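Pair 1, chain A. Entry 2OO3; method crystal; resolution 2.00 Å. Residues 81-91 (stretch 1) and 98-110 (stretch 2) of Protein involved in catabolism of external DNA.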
# COMPACT_ATOMS: atom_id res chain seq x y z
N LEU A 81 -14.73 -1.33 5.70
CA LEU A 81 -15.19 -2.71 5.85
C LEU A 81 -14.22 -3.76 5.38
O LEU A 81 -13.99 -4.71 6.09
CB LEU A 81 -16.57 -2.93 5.17
CG LEU A 81 -17.74 -2.25 5.86
CD1 LEU A 81 -18.98 -2.31 4.91
CD2 LEU A 81 -18.02 -2.92 7.17
N GLU A 82 -13.68 -3.60 4.18
CA GLU A 82 -12.84 -4.70 3.60
C GLU A 82 -11.57 -4.83 4.43
O GLU A 82 -11.13 -5.93 4.75
CB GLU A 82 -12.50 -4.41 2.14
CG GLU A 82 -13.71 -4.55 1.17
CD GLU A 82 -14.53 -3.23 0.98
OE1 GLU A 82 -14.51 -2.31 1.83
OE2 GLU A 82 -15.21 -3.12 -0.07
N TYR A 83 -11.02 -3.68 4.81
CA TYR A 83 -9.80 -3.64 5.63
C TYR A 83 -10.01 -4.35 6.96
O TYR A 83 -9.24 -5.23 7.33
CB TYR A 83 -9.40 -2.17 5.87
CG TYR A 83 -8.16 -1.95 6.73
CD1 TYR A 83 -6.89 -2.38 6.29
CD2 TYR A 83 -8.24 -1.29 7.94
CE1 TYR A 83 -5.74 -2.17 7.06
CE2 TYR A 83 -7.10 -1.07 8.73
CZ TYR A 83 -5.85 -1.49 8.27
OH TYR A 83 -4.72 -1.27 9.05
N ILE A 84 -11.02 -3.92 7.70
CA ILE A 84 -11.36 -4.54 8.96
C ILE A 84 -11.65 -6.04 8.85
O ILE A 84 -11.26 -6.81 9.72
CB ILE A 84 -12.55 -3.78 9.66
CG1 ILE A 84 -12.11 -2.34 10.05
CG2 ILE A 84 -13.05 -4.51 10.94
CD1 ILE A 84 -10.94 -2.25 11.06
N SER A 85 -12.37 -6.45 7.81
CA SER A 85 -12.77 -7.87 7.71
C SER A 85 -11.54 -8.75 7.60
O SER A 85 -11.52 -9.83 8.17
CB SER A 85 -13.70 -8.14 6.52
OG SER A 85 -12.97 -8.07 5.33
N VAL A 86 -10.50 -8.28 6.90
CA VAL A 86 -9.26 -9.09 6.81
C VAL A 86 -8.53 -9.20 8.17
O VAL A 86 -7.99 -10.28 8.53
CB VAL A 86 -8.31 -8.54 5.70
CG1 VAL A 86 -6.99 -9.30 5.66
CG2 VAL A 86 -8.98 -8.62 4.35
N ILE A 87 -8.49 -8.10 8.91
CA ILE A 87 -7.87 -8.09 10.23
C ILE A 87 -8.66 -9.00 11.19
O ILE A 87 -8.08 -9.71 12.02
CB ILE A 87 -7.76 -6.66 10.77
CG1 ILE A 87 -6.79 -5.85 9.88
CG2 ILE A 87 -7.23 -6.60 12.22
CD1 ILE A 87 -7.09 -4.48 9.91
N LYS A 88 -9.98 -8.96 11.06
CA LYS A 88 -10.85 -9.87 11.82
C LYS A 88 -10.51 -11.32 11.49
O LYS A 88 -10.38 -12.15 12.39
CB LYS A 88 -12.32 -9.59 11.48
CG LYS A 88 -13.32 -10.27 12.42
CD LYS A 88 -14.77 -9.70 12.21
CE LYS A 88 -14.93 -8.25 12.67
NZ LYS A 88 -16.34 -7.71 12.34
N GLN A 89 -10.34 -11.62 10.19
CA GLN A 89 -10.14 -12.99 9.71
C GLN A 89 -8.87 -13.59 10.23
O GLN A 89 -8.86 -14.74 10.66
CB GLN A 89 -10.03 -13.01 8.19
CG GLN A 89 -9.95 -14.43 7.62
CD GLN A 89 -9.33 -14.43 6.27
OE1 GLN A 89 -8.13 -14.40 6.16
NE2 GLN A 89 -10.16 -14.41 5.24
N ILE A 90 -7.78 -12.82 10.16
CA ILE A 90 -6.46 -13.36 10.54
C ILE A 90 -6.36 -13.64 12.07
O ILE A 90 -5.60 -14.51 12.51
CB ILE A 90 -5.29 -12.45 9.99
CG1 ILE A 90 -3.93 -13.18 10.01
CG2 ILE A 90 -5.20 -11.16 10.76
CD1 ILE A 90 -2.84 -12.42 9.18
N ASN A 91 -7.12 -12.89 12.86
CA ASN A 91 -7.04 -12.96 14.30
C ASN A 91 -8.06 -13.92 14.89
O ASN A 91 -9.21 -13.92 14.44
CB ASN A 91 -7.26 -11.58 14.90
CG ASN A 91 -6.03 -10.76 14.86
OD1 ASN A 91 -5.09 -11.06 15.58
ND2 ASN A 91 -5.97 -9.74 13.98
N TYR A 98 -2.22 -10.69 15.45
CA TYR A 98 -1.59 -10.67 14.13
C TYR A 98 -2.04 -9.46 13.33
O TYR A 98 -3.23 -9.07 13.38
CB TYR A 98 -1.90 -11.96 13.35
CG TYR A 98 -0.80 -13.00 13.54
CD1 TYR A 98 0.15 -13.23 12.55
CD2 TYR A 98 -0.68 -13.70 14.76
CE1 TYR A 98 1.19 -14.19 12.76
CE2 TYR A 98 0.35 -14.64 14.97
CZ TYR A 98 1.27 -14.87 13.98
OH TYR A 98 2.29 -15.79 14.20
N TYR A 99 -1.12 -8.89 12.59
CA TYR A 99 -1.47 -7.91 11.56
C TYR A 99 -1.10 -8.46 10.16
O TYR A 99 0.02 -8.95 9.98
CB TYR A 99 -0.76 -6.56 11.84
CG TYR A 99 -1.20 -5.46 10.89
CD1 TYR A 99 -2.42 -4.83 11.06
CD2 TYR A 99 -0.41 -5.09 9.80
CE1 TYR A 99 -2.84 -3.83 10.20
CE2 TYR A 99 -0.84 -4.11 8.90
CZ TYR A 99 -2.05 -3.48 9.13
OH TYR A 99 -2.51 -2.55 8.26
N PRO A 100 -2.03 -8.38 9.18
CA PRO A 100 -1.71 -8.90 7.84
C PRO A 100 -0.81 -7.96 7.05
O PRO A 100 -0.86 -6.73 7.21
CB PRO A 100 -3.08 -9.03 7.16
CG PRO A 100 -4.09 -8.43 8.06
CD PRO A 100 -3.39 -7.81 9.25
N GLY A 101 0.04 -8.53 6.21
CA GLY A 101 0.82 -7.71 5.29
C GLY A 101 -0.02 -7.54 4.04
O GLY A 101 -1.05 -8.20 3.89
N SER A 102 0.42 -6.67 3.12
CA SER A 102 -0.28 -6.42 1.88
C SER A 102 -0.62 -7.70 1.08
O SER A 102 -1.75 -7.81 0.55
CB SER A 102 0.44 -5.35 1.03
OG SER A 102 1.68 -5.85 0.58
N PRO A 103 0.29 -8.69 1.03
CA PRO A 103 -0.13 -9.91 0.29
C PRO A 103 -1.36 -10.61 0.89
O PRO A 103 -2.16 -11.13 0.14
CB PRO A 103 1.10 -10.84 0.45
CG PRO A 103 2.23 -9.93 0.66
CD PRO A 103 1.66 -8.84 1.56
N TYR A 104 -1.51 -10.60 2.22
CA TYR A 104 -2.67 -11.20 2.89
C TYR A 104 -3.95 -10.44 2.56
O TYR A 104 -5.00 -11.05 2.32
CB TYR A 104 -2.42 -11.28 4.41
CG TYR A 104 -3.35 -12.24 5.12
CD1 TYR A 104 -2.95 -13.56 5.38
CD2 TYR A 104 -4.60 -11.82 5.56
CE1 TYR A 104 -3.82 -14.47 6.00
CE2 TYR A 104 -5.47 -12.73 6.24
CZ TYR A 104 -5.06 -14.04 6.44
OH TYR A 104 -5.89 -14.93 7.08
N PHE A 105 -3.90 -9.11 2.49
CA PHE A 105 -5.06 -8.37 1.94
C PHE A 105 -5.38 -8.76 0.49
O PHE A 105 -6.57 -9.00 0.14
CB PHE A 105 -4.82 -6.84 2.06
CG PHE A 105 -4.81 -6.34 3.50
CD1 PHE A 105 -6.02 -6.15 4.20
CD2 PHE A 105 -3.62 -6.04 4.13
CE1 PHE A 105 -6.01 -5.68 5.54
CE2 PHE A 105 -3.60 -5.55 5.47
CZ PHE A 105 -4.80 -5.39 6.16
N ALA A 106 -4.37 -8.81 -0.36
CA ALA A 106 -4.61 -9.07 -1.79
C ALA A 106 -5.23 -10.46 -2.05
O ALA A 106 -6.16 -10.64 -2.85
CB ALA A 106 -3.31 -8.87 -2.60
N ILE A 107 -4.72 -11.46 -1.34
CA ILE A 107 -5.22 -12.81 -1.48
C ILE A 107 -6.68 -12.87 -1.04
O ILE A 107 -7.47 -13.61 -1.59
CB ILE A 107 -4.32 -13.81 -0.69
CG1 ILE A 107 -2.98 -13.98 -1.41
CG2 ILE A 107 -4.97 -15.15 -0.63
CD1 ILE A 107 -1.84 -14.69 -0.56
N ASN A 108 -7.05 -12.04 -0.07
CA ASN A 108 -8.45 -12.02 0.36
C ASN A 108 -9.40 -11.39 -0.64
O ASN A 108 -10.49 -11.91 -0.84
CB ASN A 108 -8.61 -11.37 1.74
CG ASN A 108 -8.56 -12.40 2.84
OD1 ASN A 108 -9.57 -13.06 3.16
ND2 ASN A 108 -7.36 -12.62 3.38
N GLN A 109 -9.01 -10.29 -1.26
CA GLN A 109 -9.90 -9.59 -2.18
C GLN A 109 -9.87 -10.00 -3.66
O GLN A 109 -10.83 -9.75 -4.41
CB GLN A 109 -9.63 -8.11 -2.07
CG GLN A 109 -10.44 -7.44 -0.95
CD GLN A 109 -10.08 -6.00 -0.87
OE1 GLN A 109 -8.98 -5.67 -0.47
NE2 GLN A 109 -10.97 -5.14 -1.34
N LEU A 110 -8.76 -10.58 -4.09
CA LEU A 110 -8.61 -10.98 -5.48
C LEU A 110 -9.38 -12.27 -5.77
O LEU A 110 -9.91 -12.89 -4.84
CB LEU A 110 -7.13 -11.08 -5.88
CG LEU A 110 -6.47 -9.69 -6.02
CD1 LEU A 110 -4.98 -9.84 -6.30
CD2 LEU A 110 -7.10 -8.91 -7.13

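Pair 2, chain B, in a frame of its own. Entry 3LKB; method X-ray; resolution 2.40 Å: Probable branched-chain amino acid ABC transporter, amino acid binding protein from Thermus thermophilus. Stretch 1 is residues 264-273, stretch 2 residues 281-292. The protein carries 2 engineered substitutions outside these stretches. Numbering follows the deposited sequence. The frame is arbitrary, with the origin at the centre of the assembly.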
# COMPACT_ATOMS: atom_id res chain seq x y z
N GLY B 264 -10.04 20.99 -12.79
CA GLY B 264 -9.21 20.37 -11.77
C GLY B 264 -9.18 18.89 -11.97
O GLY B 264 -8.11 18.29 -11.99
N ILE B 265 -10.37 18.29 -12.15
CA ILE B 265 -10.48 16.87 -12.55
C ILE B 265 -9.66 16.60 -13.82
O ILE B 265 -8.93 15.62 -13.90
CB ILE B 265 -11.93 16.39 -12.73
CG1 ILE B 265 -12.75 16.66 -11.46
CG2 ILE B 265 -11.94 14.93 -13.06
CD1 ILE B 265 -12.21 15.98 -10.17
N ARG B 266 -9.76 17.49 -14.79
CA ARG B 266 -8.98 17.37 -16.02
C ARG B 266 -7.48 17.33 -15.70
O ARG B 266 -6.75 16.45 -16.17
CB ARG B 266 -9.33 18.56 -16.94
CG ARG B 266 -9.68 18.21 -18.39
CD ARG B 266 -10.93 18.89 -18.90
NE ARG B 266 -10.93 20.36 -18.83
CZ ARG B 266 -12.03 21.06 -18.53
NH1 ARG B 266 -13.16 20.41 -18.27
NH2 ARG B 266 -12.03 22.38 -18.46
N LEU B 267 -7.03 18.25 -14.85
CA LEU B 267 -5.63 18.32 -14.43
C LEU B 267 -5.17 17.08 -13.66
O LEU B 267 -4.07 16.58 -13.89
CB LEU B 267 -5.40 19.60 -13.59
CG LEU B 267 -3.97 19.86 -13.16
CD1 LEU B 267 -3.20 20.20 -14.43
CD2 LEU B 267 -3.85 21.01 -12.09
N GLN B 268 -6.00 16.59 -12.75
CA GLN B 268 -5.66 15.36 -12.03
C GLN B 268 -5.31 14.24 -13.03
O GLN B 268 -4.30 13.56 -12.85
CB GLN B 268 -6.78 15.00 -11.02
CG GLN B 268 -7.31 13.57 -11.00
CD GLN B 268 -8.27 13.29 -9.84
OE1 GLN B 268 -8.59 12.14 -9.55
NE2 GLN B 268 -8.73 14.35 -9.18
N LYS B 269 -6.13 14.11 -14.08
CA LYS B 269 -5.99 13.11 -15.14
C LYS B 269 -4.69 13.29 -15.92
O LYS B 269 -3.87 12.36 -16.05
CB LYS B 269 -7.19 13.21 -16.11
CG LYS B 269 -8.38 12.25 -15.90
CD LYS B 269 -8.67 11.95 -14.45
CE LYS B 269 -10.18 12.00 -14.09
NZ LYS B 269 -11.21 11.81 -15.22
N GLU B 270 -4.47 14.53 -16.36
CA GLU B 270 -3.27 14.92 -17.06
C GLU B 270 -2.02 14.63 -16.23
O GLU B 270 -1.07 14.01 -16.72
CB GLU B 270 -3.34 16.41 -17.43
CG GLU B 270 -2.02 16.97 -18.02
CD GLU B 270 -2.05 18.46 -18.48
OE1 GLU B 270 -3.06 19.20 -18.32
OE2 GLU B 270 -1.00 18.90 -19.01
N ILE B 271 -2.02 15.06 -14.97
CA ILE B 271 -0.87 14.84 -14.10
C ILE B 271 -0.69 13.34 -13.83
O ILE B 271 0.41 12.78 -13.91
CB ILE B 271 -1.01 15.67 -12.80
CG1 ILE B 271 -0.80 17.17 -13.10
CG2 ILE B 271 -0.06 15.17 -11.73
CD1 ILE B 271 -1.02 18.09 -11.88
N GLY B 272 -1.80 12.67 -13.57
CA GLY B 272 -1.72 11.24 -13.33
C GLY B 272 -1.10 10.49 -14.50
O GLY B 272 -0.28 9.62 -14.29
N ARG B 273 -1.50 10.79 -15.72
CA ARG B 273 -0.95 10.06 -16.84
C ARG B 273 0.50 10.42 -17.04
O ARG B 273 1.37 9.53 -17.19
CB ARG B 273 -1.81 10.20 -18.11
CG ARG B 273 -1.81 11.54 -18.82
CD ARG B 273 -0.65 11.71 -19.88
NE ARG B 273 -0.56 10.61 -20.87
CZ ARG B 273 -1.18 10.57 -22.05
NH1 ARG B 273 -1.97 11.57 -22.46
NH2 ARG B 273 -1.00 9.51 -22.85
N PHE B 281 -5.47 4.72 -9.38
CA PHE B 281 -5.02 5.92 -8.66
C PHE B 281 -5.58 7.17 -9.29
O PHE B 281 -6.12 8.01 -8.59
CB PHE B 281 -3.49 6.02 -8.57
CG PHE B 281 -2.93 5.25 -7.45
CD1 PHE B 281 -2.17 5.86 -6.46
CD2 PHE B 281 -3.19 3.89 -7.34
CE1 PHE B 281 -1.69 5.13 -5.39
CE2 PHE B 281 -2.72 3.16 -6.27
CZ PHE B 281 -1.98 3.79 -5.29
N ILE B 282 -5.44 7.29 -10.61
CA ILE B 282 -5.88 8.44 -11.37
C ILE B 282 -7.35 8.74 -11.01
O ILE B 282 -7.73 9.90 -10.81
CB ILE B 282 -5.83 8.22 -12.93
CG1 ILE B 282 -4.41 8.08 -13.53
CG2 ILE B 282 -6.64 9.28 -13.65
CD1 ILE B 282 -3.36 8.78 -12.79
N GLU B 283 -8.17 7.70 -10.88
CA GLU B 283 -9.59 7.93 -10.65
C GLU B 283 -10.05 7.99 -9.19
O GLU B 283 -11.23 8.20 -8.92
CB GLU B 283 -10.46 6.97 -11.46
CG GLU B 283 -10.23 5.52 -11.22
CD GLU B 283 -10.95 4.60 -12.25
OE1 GLU B 283 -11.16 3.40 -11.90
OE2 GLU B 283 -11.28 5.08 -13.39
N SER B 284 -9.13 7.77 -8.26
CA SER B 284 -9.53 7.75 -6.88
C SER B 284 -9.93 9.13 -6.43
O SER B 284 -9.29 10.11 -6.77
CB SER B 284 -8.37 7.26 -6.04
OG SER B 284 -8.80 7.03 -4.71
N VAL B 285 -11.00 9.22 -5.65
CA VAL B 285 -11.37 10.49 -5.05
C VAL B 285 -10.29 10.95 -4.08
O VAL B 285 -10.13 12.14 -3.85
CB VAL B 285 -12.74 10.43 -4.36
CG1 VAL B 285 -12.63 9.74 -2.97
CG2 VAL B 285 -13.37 11.86 -4.26
N ASN B 286 -9.48 10.02 -3.57
CA ASN B 286 -8.37 10.42 -2.67
C ASN B 286 -7.11 11.00 -3.33
O ASN B 286 -6.39 11.82 -2.75
CB ASN B 286 -8.16 9.34 -1.62
CG ASN B 286 -9.39 9.20 -0.74
OD1 ASN B 286 -9.89 10.21 -0.22
ND2 ASN B 286 -9.95 8.02 -0.65
N TYR B 287 -6.90 10.62 -4.57
CA TYR B 287 -5.95 11.30 -5.42
C TYR B 287 -6.46 12.73 -5.65
O TYR B 287 -5.72 13.67 -5.52
CB TYR B 287 -5.81 10.50 -6.72
CG TYR B 287 -4.65 10.88 -7.58
CD1 TYR B 287 -3.36 10.60 -7.18
CD2 TYR B 287 -4.85 11.56 -8.79
CE1 TYR B 287 -2.29 10.94 -7.94
CE2 TYR B 287 -3.75 11.93 -9.60
CZ TYR B 287 -2.47 11.62 -9.15
OH TYR B 287 -1.34 11.93 -9.86
N THR B 288 -7.74 12.91 -5.89
CA THR B 288 -8.31 14.27 -5.93
C THR B 288 -8.09 15.02 -4.60
O THR B 288 -7.73 16.19 -4.60
CB THR B 288 -9.84 14.24 -6.22
OG1 THR B 288 -10.12 13.26 -7.22
CG2 THR B 288 -10.36 15.60 -6.70
N ASN B 289 -8.32 14.32 -3.49
CA ASN B 289 -8.21 14.86 -2.13
C ASN B 289 -6.79 15.35 -1.80
O ASN B 289 -6.61 16.48 -1.38
CB ASN B 289 -8.65 13.74 -1.18
CG ASN B 289 -8.87 14.19 0.24
OD1 ASN B 289 -8.71 15.38 0.59
ND2 ASN B 289 -9.22 13.22 1.11
N GLY B 290 -5.79 14.51 -2.04
CA GLY B 290 -4.38 14.94 -1.93
C GLY B 290 -3.99 16.08 -2.85
O GLY B 290 -3.19 16.95 -2.48
N MET B 291 -4.55 16.09 -4.04
CA MET B 291 -4.18 17.12 -5.01
C MET B 291 -4.75 18.46 -4.51
O MET B 291 -4.10 19.52 -4.63
CB MET B 291 -4.67 16.76 -6.42
CG MET B 291 -4.05 17.64 -7.49
SD MET B 291 -4.19 17.01 -9.19
CE MET B 291 -3.06 15.65 -8.88
N LEU B 292 -5.95 18.44 -3.95
CA LEU B 292 -6.48 19.69 -3.41
C LEU B 292 -5.58 20.19 -2.26
O LEU B 292 -5.21 21.35 -2.23
CB LEU B 292 -7.96 19.52 -2.98
CG LEU B 292 -8.57 20.68 -2.19
CD1 LEU B 292 -8.65 21.91 -3.11
CD2 LEU B 292 -9.96 20.37 -1.54

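Where pair 1 places the branched side chain of I90(A) against a tyrosine, pair 2 has G272(B), with no side chain at all. I90(A) CD1 stands 3.7 Å from the centroid of the Y104(A) ring, almost on the ring normal, a CH-pi contact over the face. At the matching site, G272(B) CA itself approaches the equivalent tyrosine, 3.6 Å from Y287(B) OH, and the space is filled from the other stretch: I282(B) CD1 lies 3.0 Å from G272(B) CA. A CB modelled on this glycine would sit 1.9 Å from that methyl, a clash, so the isoleucine's position depends on the bare backbone.

The two pairs nevertheless share a frame. Fourteen central residues superpose with an RMSD of 0.4 Å, and in each pair two helices cross steeply, at 106° in pair 1 and 100° in pair 2, with axes 10.2 and 10.6 Å apart at closest approach. The tyrosines Y104(A) and Y287(B) are the most faithful match, their side-chain centres 0.6 Å apart and both in the t rotamer at chi1. The residue just before the second helix also corresponds, G101(A) with S284(B); the serine side chain adds a capping bond, N286(B) N to S284(B) OG at 3.3 Å.

At the middle of the first helix, V86(A) matches Q268(B). The valine makes an apolar contact, its CG1 3.5 Å from Y104(A) CD2 and 3.6 Å from F105(A) CD1. The longer glutamine instead enters a hole formed by I282(B), Y287(B), T288(B) and M291(B), a knob whose amide end meets polar atoms; the amide's orientation remains open. F105(A) gives way to T288(B) here, so a hydroxyl occupies a position that in pair 1 carries an aromatic ring.

One turn along, the chemistry reverses. Q89(A) links two residues of the second helix: Y104(A) OH donates to Q89(A) OE1 at a very short 2.5 Å, while Q89(A) NE2 donates to N108(A) OD1, also at 2.5 Å. The counterparts of Q89(A) and N108(A) are I271(B) and M291(B), which meet through carbon alone, I271(B) CG2 to M291(B) CE at 4.2 Å.

The surface buried between the stretches is 764 Å² in pair 1 and 478 Å² in pair 2, and part of pair 1's share comes from Y98(A) to P100(A), which have no counterpart in pair 2. The general lesson is that a backbone crossing does not dictate where polarity must lie: one shared arrangement accommodates a polar link beside an apolar centre, or a glutamine knob beside a glycine filled from across the interface.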